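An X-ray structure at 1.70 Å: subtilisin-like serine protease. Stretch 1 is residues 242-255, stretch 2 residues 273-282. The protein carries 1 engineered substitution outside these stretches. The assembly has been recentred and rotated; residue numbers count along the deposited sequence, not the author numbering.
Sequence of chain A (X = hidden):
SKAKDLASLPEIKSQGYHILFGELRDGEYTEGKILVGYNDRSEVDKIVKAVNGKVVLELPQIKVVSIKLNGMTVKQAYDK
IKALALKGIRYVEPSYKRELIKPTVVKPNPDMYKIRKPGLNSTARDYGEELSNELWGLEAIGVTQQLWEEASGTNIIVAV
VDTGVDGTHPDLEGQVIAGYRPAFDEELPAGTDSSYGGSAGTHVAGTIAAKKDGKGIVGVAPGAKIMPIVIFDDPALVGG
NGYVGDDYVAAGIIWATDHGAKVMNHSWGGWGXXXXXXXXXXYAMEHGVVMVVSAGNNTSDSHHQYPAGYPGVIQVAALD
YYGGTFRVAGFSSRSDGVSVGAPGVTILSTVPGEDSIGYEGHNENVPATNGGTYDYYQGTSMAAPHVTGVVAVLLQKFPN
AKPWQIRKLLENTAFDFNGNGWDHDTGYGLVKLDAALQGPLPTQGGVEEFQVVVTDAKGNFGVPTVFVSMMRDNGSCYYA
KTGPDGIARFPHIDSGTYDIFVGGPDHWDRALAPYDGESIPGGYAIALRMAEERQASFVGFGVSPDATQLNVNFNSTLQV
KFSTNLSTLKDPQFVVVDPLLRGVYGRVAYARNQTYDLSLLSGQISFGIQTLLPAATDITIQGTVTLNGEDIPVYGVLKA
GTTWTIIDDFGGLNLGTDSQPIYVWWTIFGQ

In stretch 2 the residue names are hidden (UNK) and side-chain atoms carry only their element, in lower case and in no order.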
# COMPACT_ATOMS: atom_id res chain seq x y z
N GLY A 242 -0.91 13.81 13.79
CA GLY A 242 -2.33 13.55 13.81
C GLY A 242 -2.75 12.31 13.04
O GLY A 242 -3.90 11.87 13.16
N TYR A 243 -1.84 11.74 12.26
CA TYR A 243 -2.19 10.54 11.49
C TYR A 243 -2.55 9.45 12.49
O TYR A 243 -1.79 9.20 13.43
CB TYR A 243 -1.02 10.06 10.63
CG TYR A 243 -1.36 8.85 9.80
CD1 TYR A 243 -2.48 8.85 8.97
CD2 TYR A 243 -0.58 7.69 9.85
CE1 TYR A 243 -2.82 7.74 8.20
CE2 TYR A 243 -0.91 6.57 9.09
CZ TYR A 243 -2.03 6.61 8.26
OH TYR A 243 -2.36 5.49 7.52
N VAL A 244 -3.70 8.79 12.30
CA VAL A 244 -4.16 7.78 13.24
C VAL A 244 -3.48 6.42 13.11
O VAL A 244 -3.65 5.57 13.98
CB VAL A 244 -5.70 7.58 13.15
CG1 VAL A 244 -6.40 8.90 13.45
CG2 VAL A 244 -6.11 7.08 11.76
N GLY A 245 -2.70 6.22 12.06
CA GLY A 245 -2.02 4.94 11.88
C GLY A 245 -2.66 4.10 10.79
O GLY A 245 -3.87 4.19 10.56
N ASP A 246 -1.86 3.26 10.14
CA ASP A 246 -2.38 2.42 9.06
C ASP A 246 -3.47 1.47 9.56
O ASP A 246 -4.41 1.14 8.82
CB ASP A 246 -1.25 1.61 8.42
CG ASP A 246 -0.29 2.46 7.60
OD1 ASP A 246 -0.63 3.60 7.22
OD2 ASP A 246 0.82 1.96 7.31
N ASP A 247 -3.34 1.02 10.81
CA ASP A 247 -4.34 0.14 11.38
C ASP A 247 -5.68 0.86 11.58
O ASP A 247 -6.72 0.31 11.23
CB ASP A 247 -3.83 -0.50 12.70
CG ASP A 247 -3.28 0.53 13.69
OD1 ASP A 247 -2.94 1.66 13.29
OD2 ASP A 247 -3.17 0.18 14.90
N TYR A 248 -5.67 2.08 12.11
CA TYR A 248 -6.94 2.76 12.31
C TYR A 248 -7.55 3.24 10.98
O TYR A 248 -8.77 3.31 10.86
CB TYR A 248 -6.81 3.90 13.33
CG TYR A 248 -6.62 3.39 14.75
CD1 TYR A 248 -5.35 3.32 15.32
CD2 TYR A 248 -7.70 2.93 15.49
CE1 TYR A 248 -5.17 2.79 16.62
CE2 TYR A 248 -7.53 2.40 16.78
CZ TYR A 248 -6.27 2.34 17.33
OH TYR A 248 -6.11 1.81 18.59
N VAL A 249 -6.71 3.56 10.00
CA VAL A 249 -7.23 3.95 8.69
C VAL A 249 -7.95 2.72 8.09
O VAL A 249 -9.05 2.84 7.56
CB VAL A 249 -6.11 4.41 7.73
CG1 VAL A 249 -6.68 4.57 6.31
CG2 VAL A 249 -5.54 5.76 8.21
N ALA A 250 -7.32 1.55 8.18
CA ALA A 250 -7.96 0.33 7.68
C ALA A 250 -9.32 0.15 8.37
O ALA A 250 -10.32 -0.19 7.73
CB ALA A 250 -7.05 -0.90 7.92
N ALA A 251 -9.37 0.36 9.69
CA ALA A 251 -10.64 0.24 10.42
C ALA A 251 -11.66 1.23 9.86
O ALA A 251 -12.83 0.88 9.71
CB ALA A 251 -10.43 0.53 11.90
N GLY A 252 -11.23 2.46 9.58
CA GLY A 252 -12.14 3.45 9.03
C GLY A 252 -12.63 3.11 7.63
O GLY A 252 -13.79 3.35 7.29
N ILE A 253 -11.75 2.54 6.81
CA ILE A 253 -12.11 2.16 5.44
C ILE A 253 -13.08 0.99 5.49
O ILE A 253 -14.06 0.95 4.74
CB ILE A 253 -10.86 1.77 4.63
CG1 ILE A 253 -10.09 3.04 4.24
CG2 ILE A 253 -11.24 0.96 3.36
CD1 ILE A 253 -8.70 2.76 3.65
N ILE A 254 -12.81 0.05 6.38
CA ILE A 254 -13.71 -1.10 6.52
C ILE A 254 -15.08 -0.62 7.03
O ILE A 254 -16.13 -1.06 6.54
CB ILE A 254 -13.13 -2.14 7.51
CG1 ILE A 254 -12.14 -3.09 6.81
CG2 ILE A 254 -14.27 -3.04 8.03
CD1 ILE A 254 -11.02 -2.45 6.02
N TRP A 255 -15.08 0.27 8.01
CA TRP A 255 -16.32 0.80 8.56
C TRP A 255 -17.12 1.49 7.45
O TRP A 255 -18.32 1.26 7.29
CB TRP A 255 -16.01 1.83 9.65
CG TRP A 255 -17.17 2.23 10.49
CD1 TRP A 255 -17.56 1.69 11.69
CD2 TRP A 255 -18.09 3.31 10.22
NE1 TRP A 255 -18.66 2.36 12.18
CE2 TRP A 255 -19.01 3.36 11.30
CE3 TRP A 255 -18.23 4.23 9.17
CZ2 TRP A 255 -20.05 4.30 11.36
CZ3 TRP A 255 -19.27 5.17 9.23
CH2 TRP A 255 -20.16 5.20 10.32
N UNK A 273 5.04 0.53 1.87
CA UNK A 273 4.11 -0.40 1.21
C UNK A 273 3.53 -1.17 2.38
O UNK A 273 4.25 -1.90 3.06
c UNK A 273 3.40 -3.48 0.08
c UNK A 273 4.84 -1.40 0.31
c UNK A 273 2.59 -4.34 -0.67
c UNK A 273 2.31 -4.02 -1.99
c UNK A 273 3.92 -2.30 -0.48
c UNK A 273 2.81 -2.86 -2.55
o UNK A 273 1.55 -4.87 -2.76
c UNK A 273 3.60 -2.01 -1.80
N UNK A 274 2.23 -1.02 2.60
CA UNK A 274 1.58 -1.70 3.73
C UNK A 274 0.70 -2.82 3.24
O UNK A 274 -0.17 -2.61 2.39
o UNK A 274 -0.18 -1.30 5.40
c UNK A 274 0.74 -0.68 4.51
N UNK A 275 0.91 -4.03 3.77
CA UNK A 275 0.05 -5.13 3.36
C UNK A 275 -1.34 -4.94 3.93
O UNK A 275 -2.35 -5.36 3.35
c UNK A 275 1.51 -7.77 1.86
c UNK A 275 3.84 -7.74 1.28
c UNK A 275 2.55 -8.19 1.02
c UNK A 275 3.05 -6.49 3.16
c UNK A 275 0.62 -6.46 3.82
o UNK A 275 4.88 -8.19 0.50
c UNK A 275 1.75 -6.92 2.94
c UNK A 275 4.10 -6.90 2.34
N UNK A 276 -1.39 -4.32 5.11
CA UNK A 276 -2.67 -4.05 5.74
C UNK A 276 -3.48 -3.05 4.93
O UNK A 276 -4.68 -3.26 4.69
c UNK A 276 -3.81 -3.09 7.81
o UNK A 276 -1.84 -4.49 7.96
c UNK A 276 -2.46 -3.48 7.16
N UNK A 277 -2.84 -1.97 4.50
CA UNK A 277 -3.57 -0.98 3.71
C UNK A 277 -4.01 -1.54 2.35
O UNK A 277 -5.07 -1.19 1.84
s UNK A 277 -4.87 2.06 4.23
c UNK A 277 -3.69 2.45 5.75
c UNK A 277 -3.56 1.49 3.04
c UNK A 277 -2.72 0.28 3.50
N UNK A 278 -3.18 -2.43 1.79
CA UNK A 278 -3.47 -3.07 0.51
C UNK A 278 -4.76 -3.86 0.71
O UNK A 278 -5.70 -3.79 -0.08
c UNK A 278 -1.97 -4.79 -3.65
c UNK A 278 -2.16 -3.96 -2.38
c UNK A 278 -2.34 -4.04 0.13
c UNK A 278 -2.52 -4.82 -1.19
n UNK A 278 -3.25 -5.39 -4.16
N UNK A 279 -4.78 -4.61 1.81
CA UNK A 279 -5.96 -5.43 2.12
C UNK A 279 -7.21 -4.59 2.30
O UNK A 279 -8.30 -4.97 1.87
c UNK A 279 -4.88 -7.47 3.24
o UNK A 279 -4.86 -8.71 1.24
o UNK A 279 -6.55 -9.06 2.56
c UNK A 279 -5.73 -6.25 3.40
c UNK A 279 -5.48 -8.49 2.28
N UNK A 280 -7.08 -3.44 2.95
CA UNK A 280 -8.22 -2.58 3.18
C UNK A 280 -8.74 -1.98 1.86
O UNK A 280 -9.95 -1.91 1.63
c UNK A 280 -7.84 -1.47 4.14
N UNK A 281 -7.82 -1.52 1.02
CA UNK A 281 -8.22 -0.97 -0.26
C UNK A 281 -8.86 -2.03 -1.13
O UNK A 281 -9.87 -1.76 -1.80
c UNK A 281 -6.86 3.91 -0.32
c UNK A 281 -7.03 -0.35 -0.99
c UNK A 281 -6.92 1.12 -0.76
c UNK A 281 -7.16 2.01 -1.80
c UNK A 281 -6.64 1.63 0.50
c UNK A 281 -7.14 3.40 -1.59
c UNK A 281 -6.61 3.03 0.74
N UNK A 282 -8.31 -3.24 -1.11
CA UNK A 282 -8.85 -4.33 -1.91
C UNK A 282 -10.21 -4.78 -1.37
O UNK A 282 -11.08 -5.20 -2.13
c UNK A 282 -6.58 -5.16 -2.76
o UNK A 282 -5.63 -5.98 -2.75
c UNK A 282 -7.84 -5.50 -1.96
o UNK A 282 -6.56 -4.08 -3.40
O HOH W 1 1.12 -0.72 7.61

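Position 273 carries one carbon and then a six-carbon ring bearing an oxygen; its CA-to-CB bond points away from stretch 1, and it touches nothing there. This is Tyr-273, whose hydroxyl is hydrogen-bonded elsewhere in the structure.

Position 274 has one carbon and one oxygen, and the CB of 274 lies 3.8 Å from Asp-246 OD2: a serine. Ser-274 is the N-cap: Ser-274 OG accepts from the backbone N of 277 at 2.9 Å, satisfying an amide that the first turn of a helix leaves without a carbonyl partner. A water bridges the stretches, 2.6 Å from Ser-274 OG and donating to Asp-246 OD2 at 2.7 Å.

Position 275 repeats the ring of six carbons with one oxygen, out of reach of stretch 1. It is Tyr-275, buried, with its hydroxyl hydrogen-bonded elsewhere in the structure.

At 276 a single carbon branches into one oxygen and one carbon, and the branch carbon of 276 packs 3.9 Å from Ala-250 CB. This is Thr-276, whose methyl serves the contact while OG1 finds a hydrogen bond elsewhere.

Position 277 is an unbranched chain of two carbons, a sulfur and a carbon. The terminal carbon of 277 lies 3.4 Å from Asp-246 O and 3.7 Å from Val-249 CB, and the sulfur of 277 is 3.9 Å from Ile-253 CD1. This is Met-277. Its CB points sideways, but chi angles of t, p and p bring the end nearer; a slender, flexible thioether can follow such a bent path.

Four carbons in a row ending in nitrogen, clear of stretch 1, make 278 Lys-278. Position 279, three carbons with two oxygens on the third, also makes no contact, its end leading away: Glu-279, a charged residue at a partly exposed site.

The lone carbon at 280, its CB, is 3.9 Å from Ala-250 CB and 3.8 Å from Ile-254 CD1. This is Ala-280; its CA and Ala-250 CA lie 5.4 Å apart, so small side chains suit this close passage.

At 281, one carbon leads to an unsubstituted six-carbon ring. Although CB points away, the ring comes back, a carbon of 281 lying 3.6 Å from Ile-253 CD1. This is Phe-281, its flat apolar ring buried against Ile-253.

Position 282, two carbons with two oxygens on the second, does not touch stretch 1. It is Asp-282; Asp-282 OD2 forms a salt bridge with Lys-278 NZ at 2.8 Å, one helical turn back.

The helices run nearly parallel, 7° apart, with axes approaching to 9.3 Å. No direct hydrogen bond joins the stretches. Apolar packing carries the contact, with alanines at the close approach and Met-277 filling the space beside them, while a water links the polar groups near the helix starts.

Stretch 2, residues 273-282: YSYTMKEAFD
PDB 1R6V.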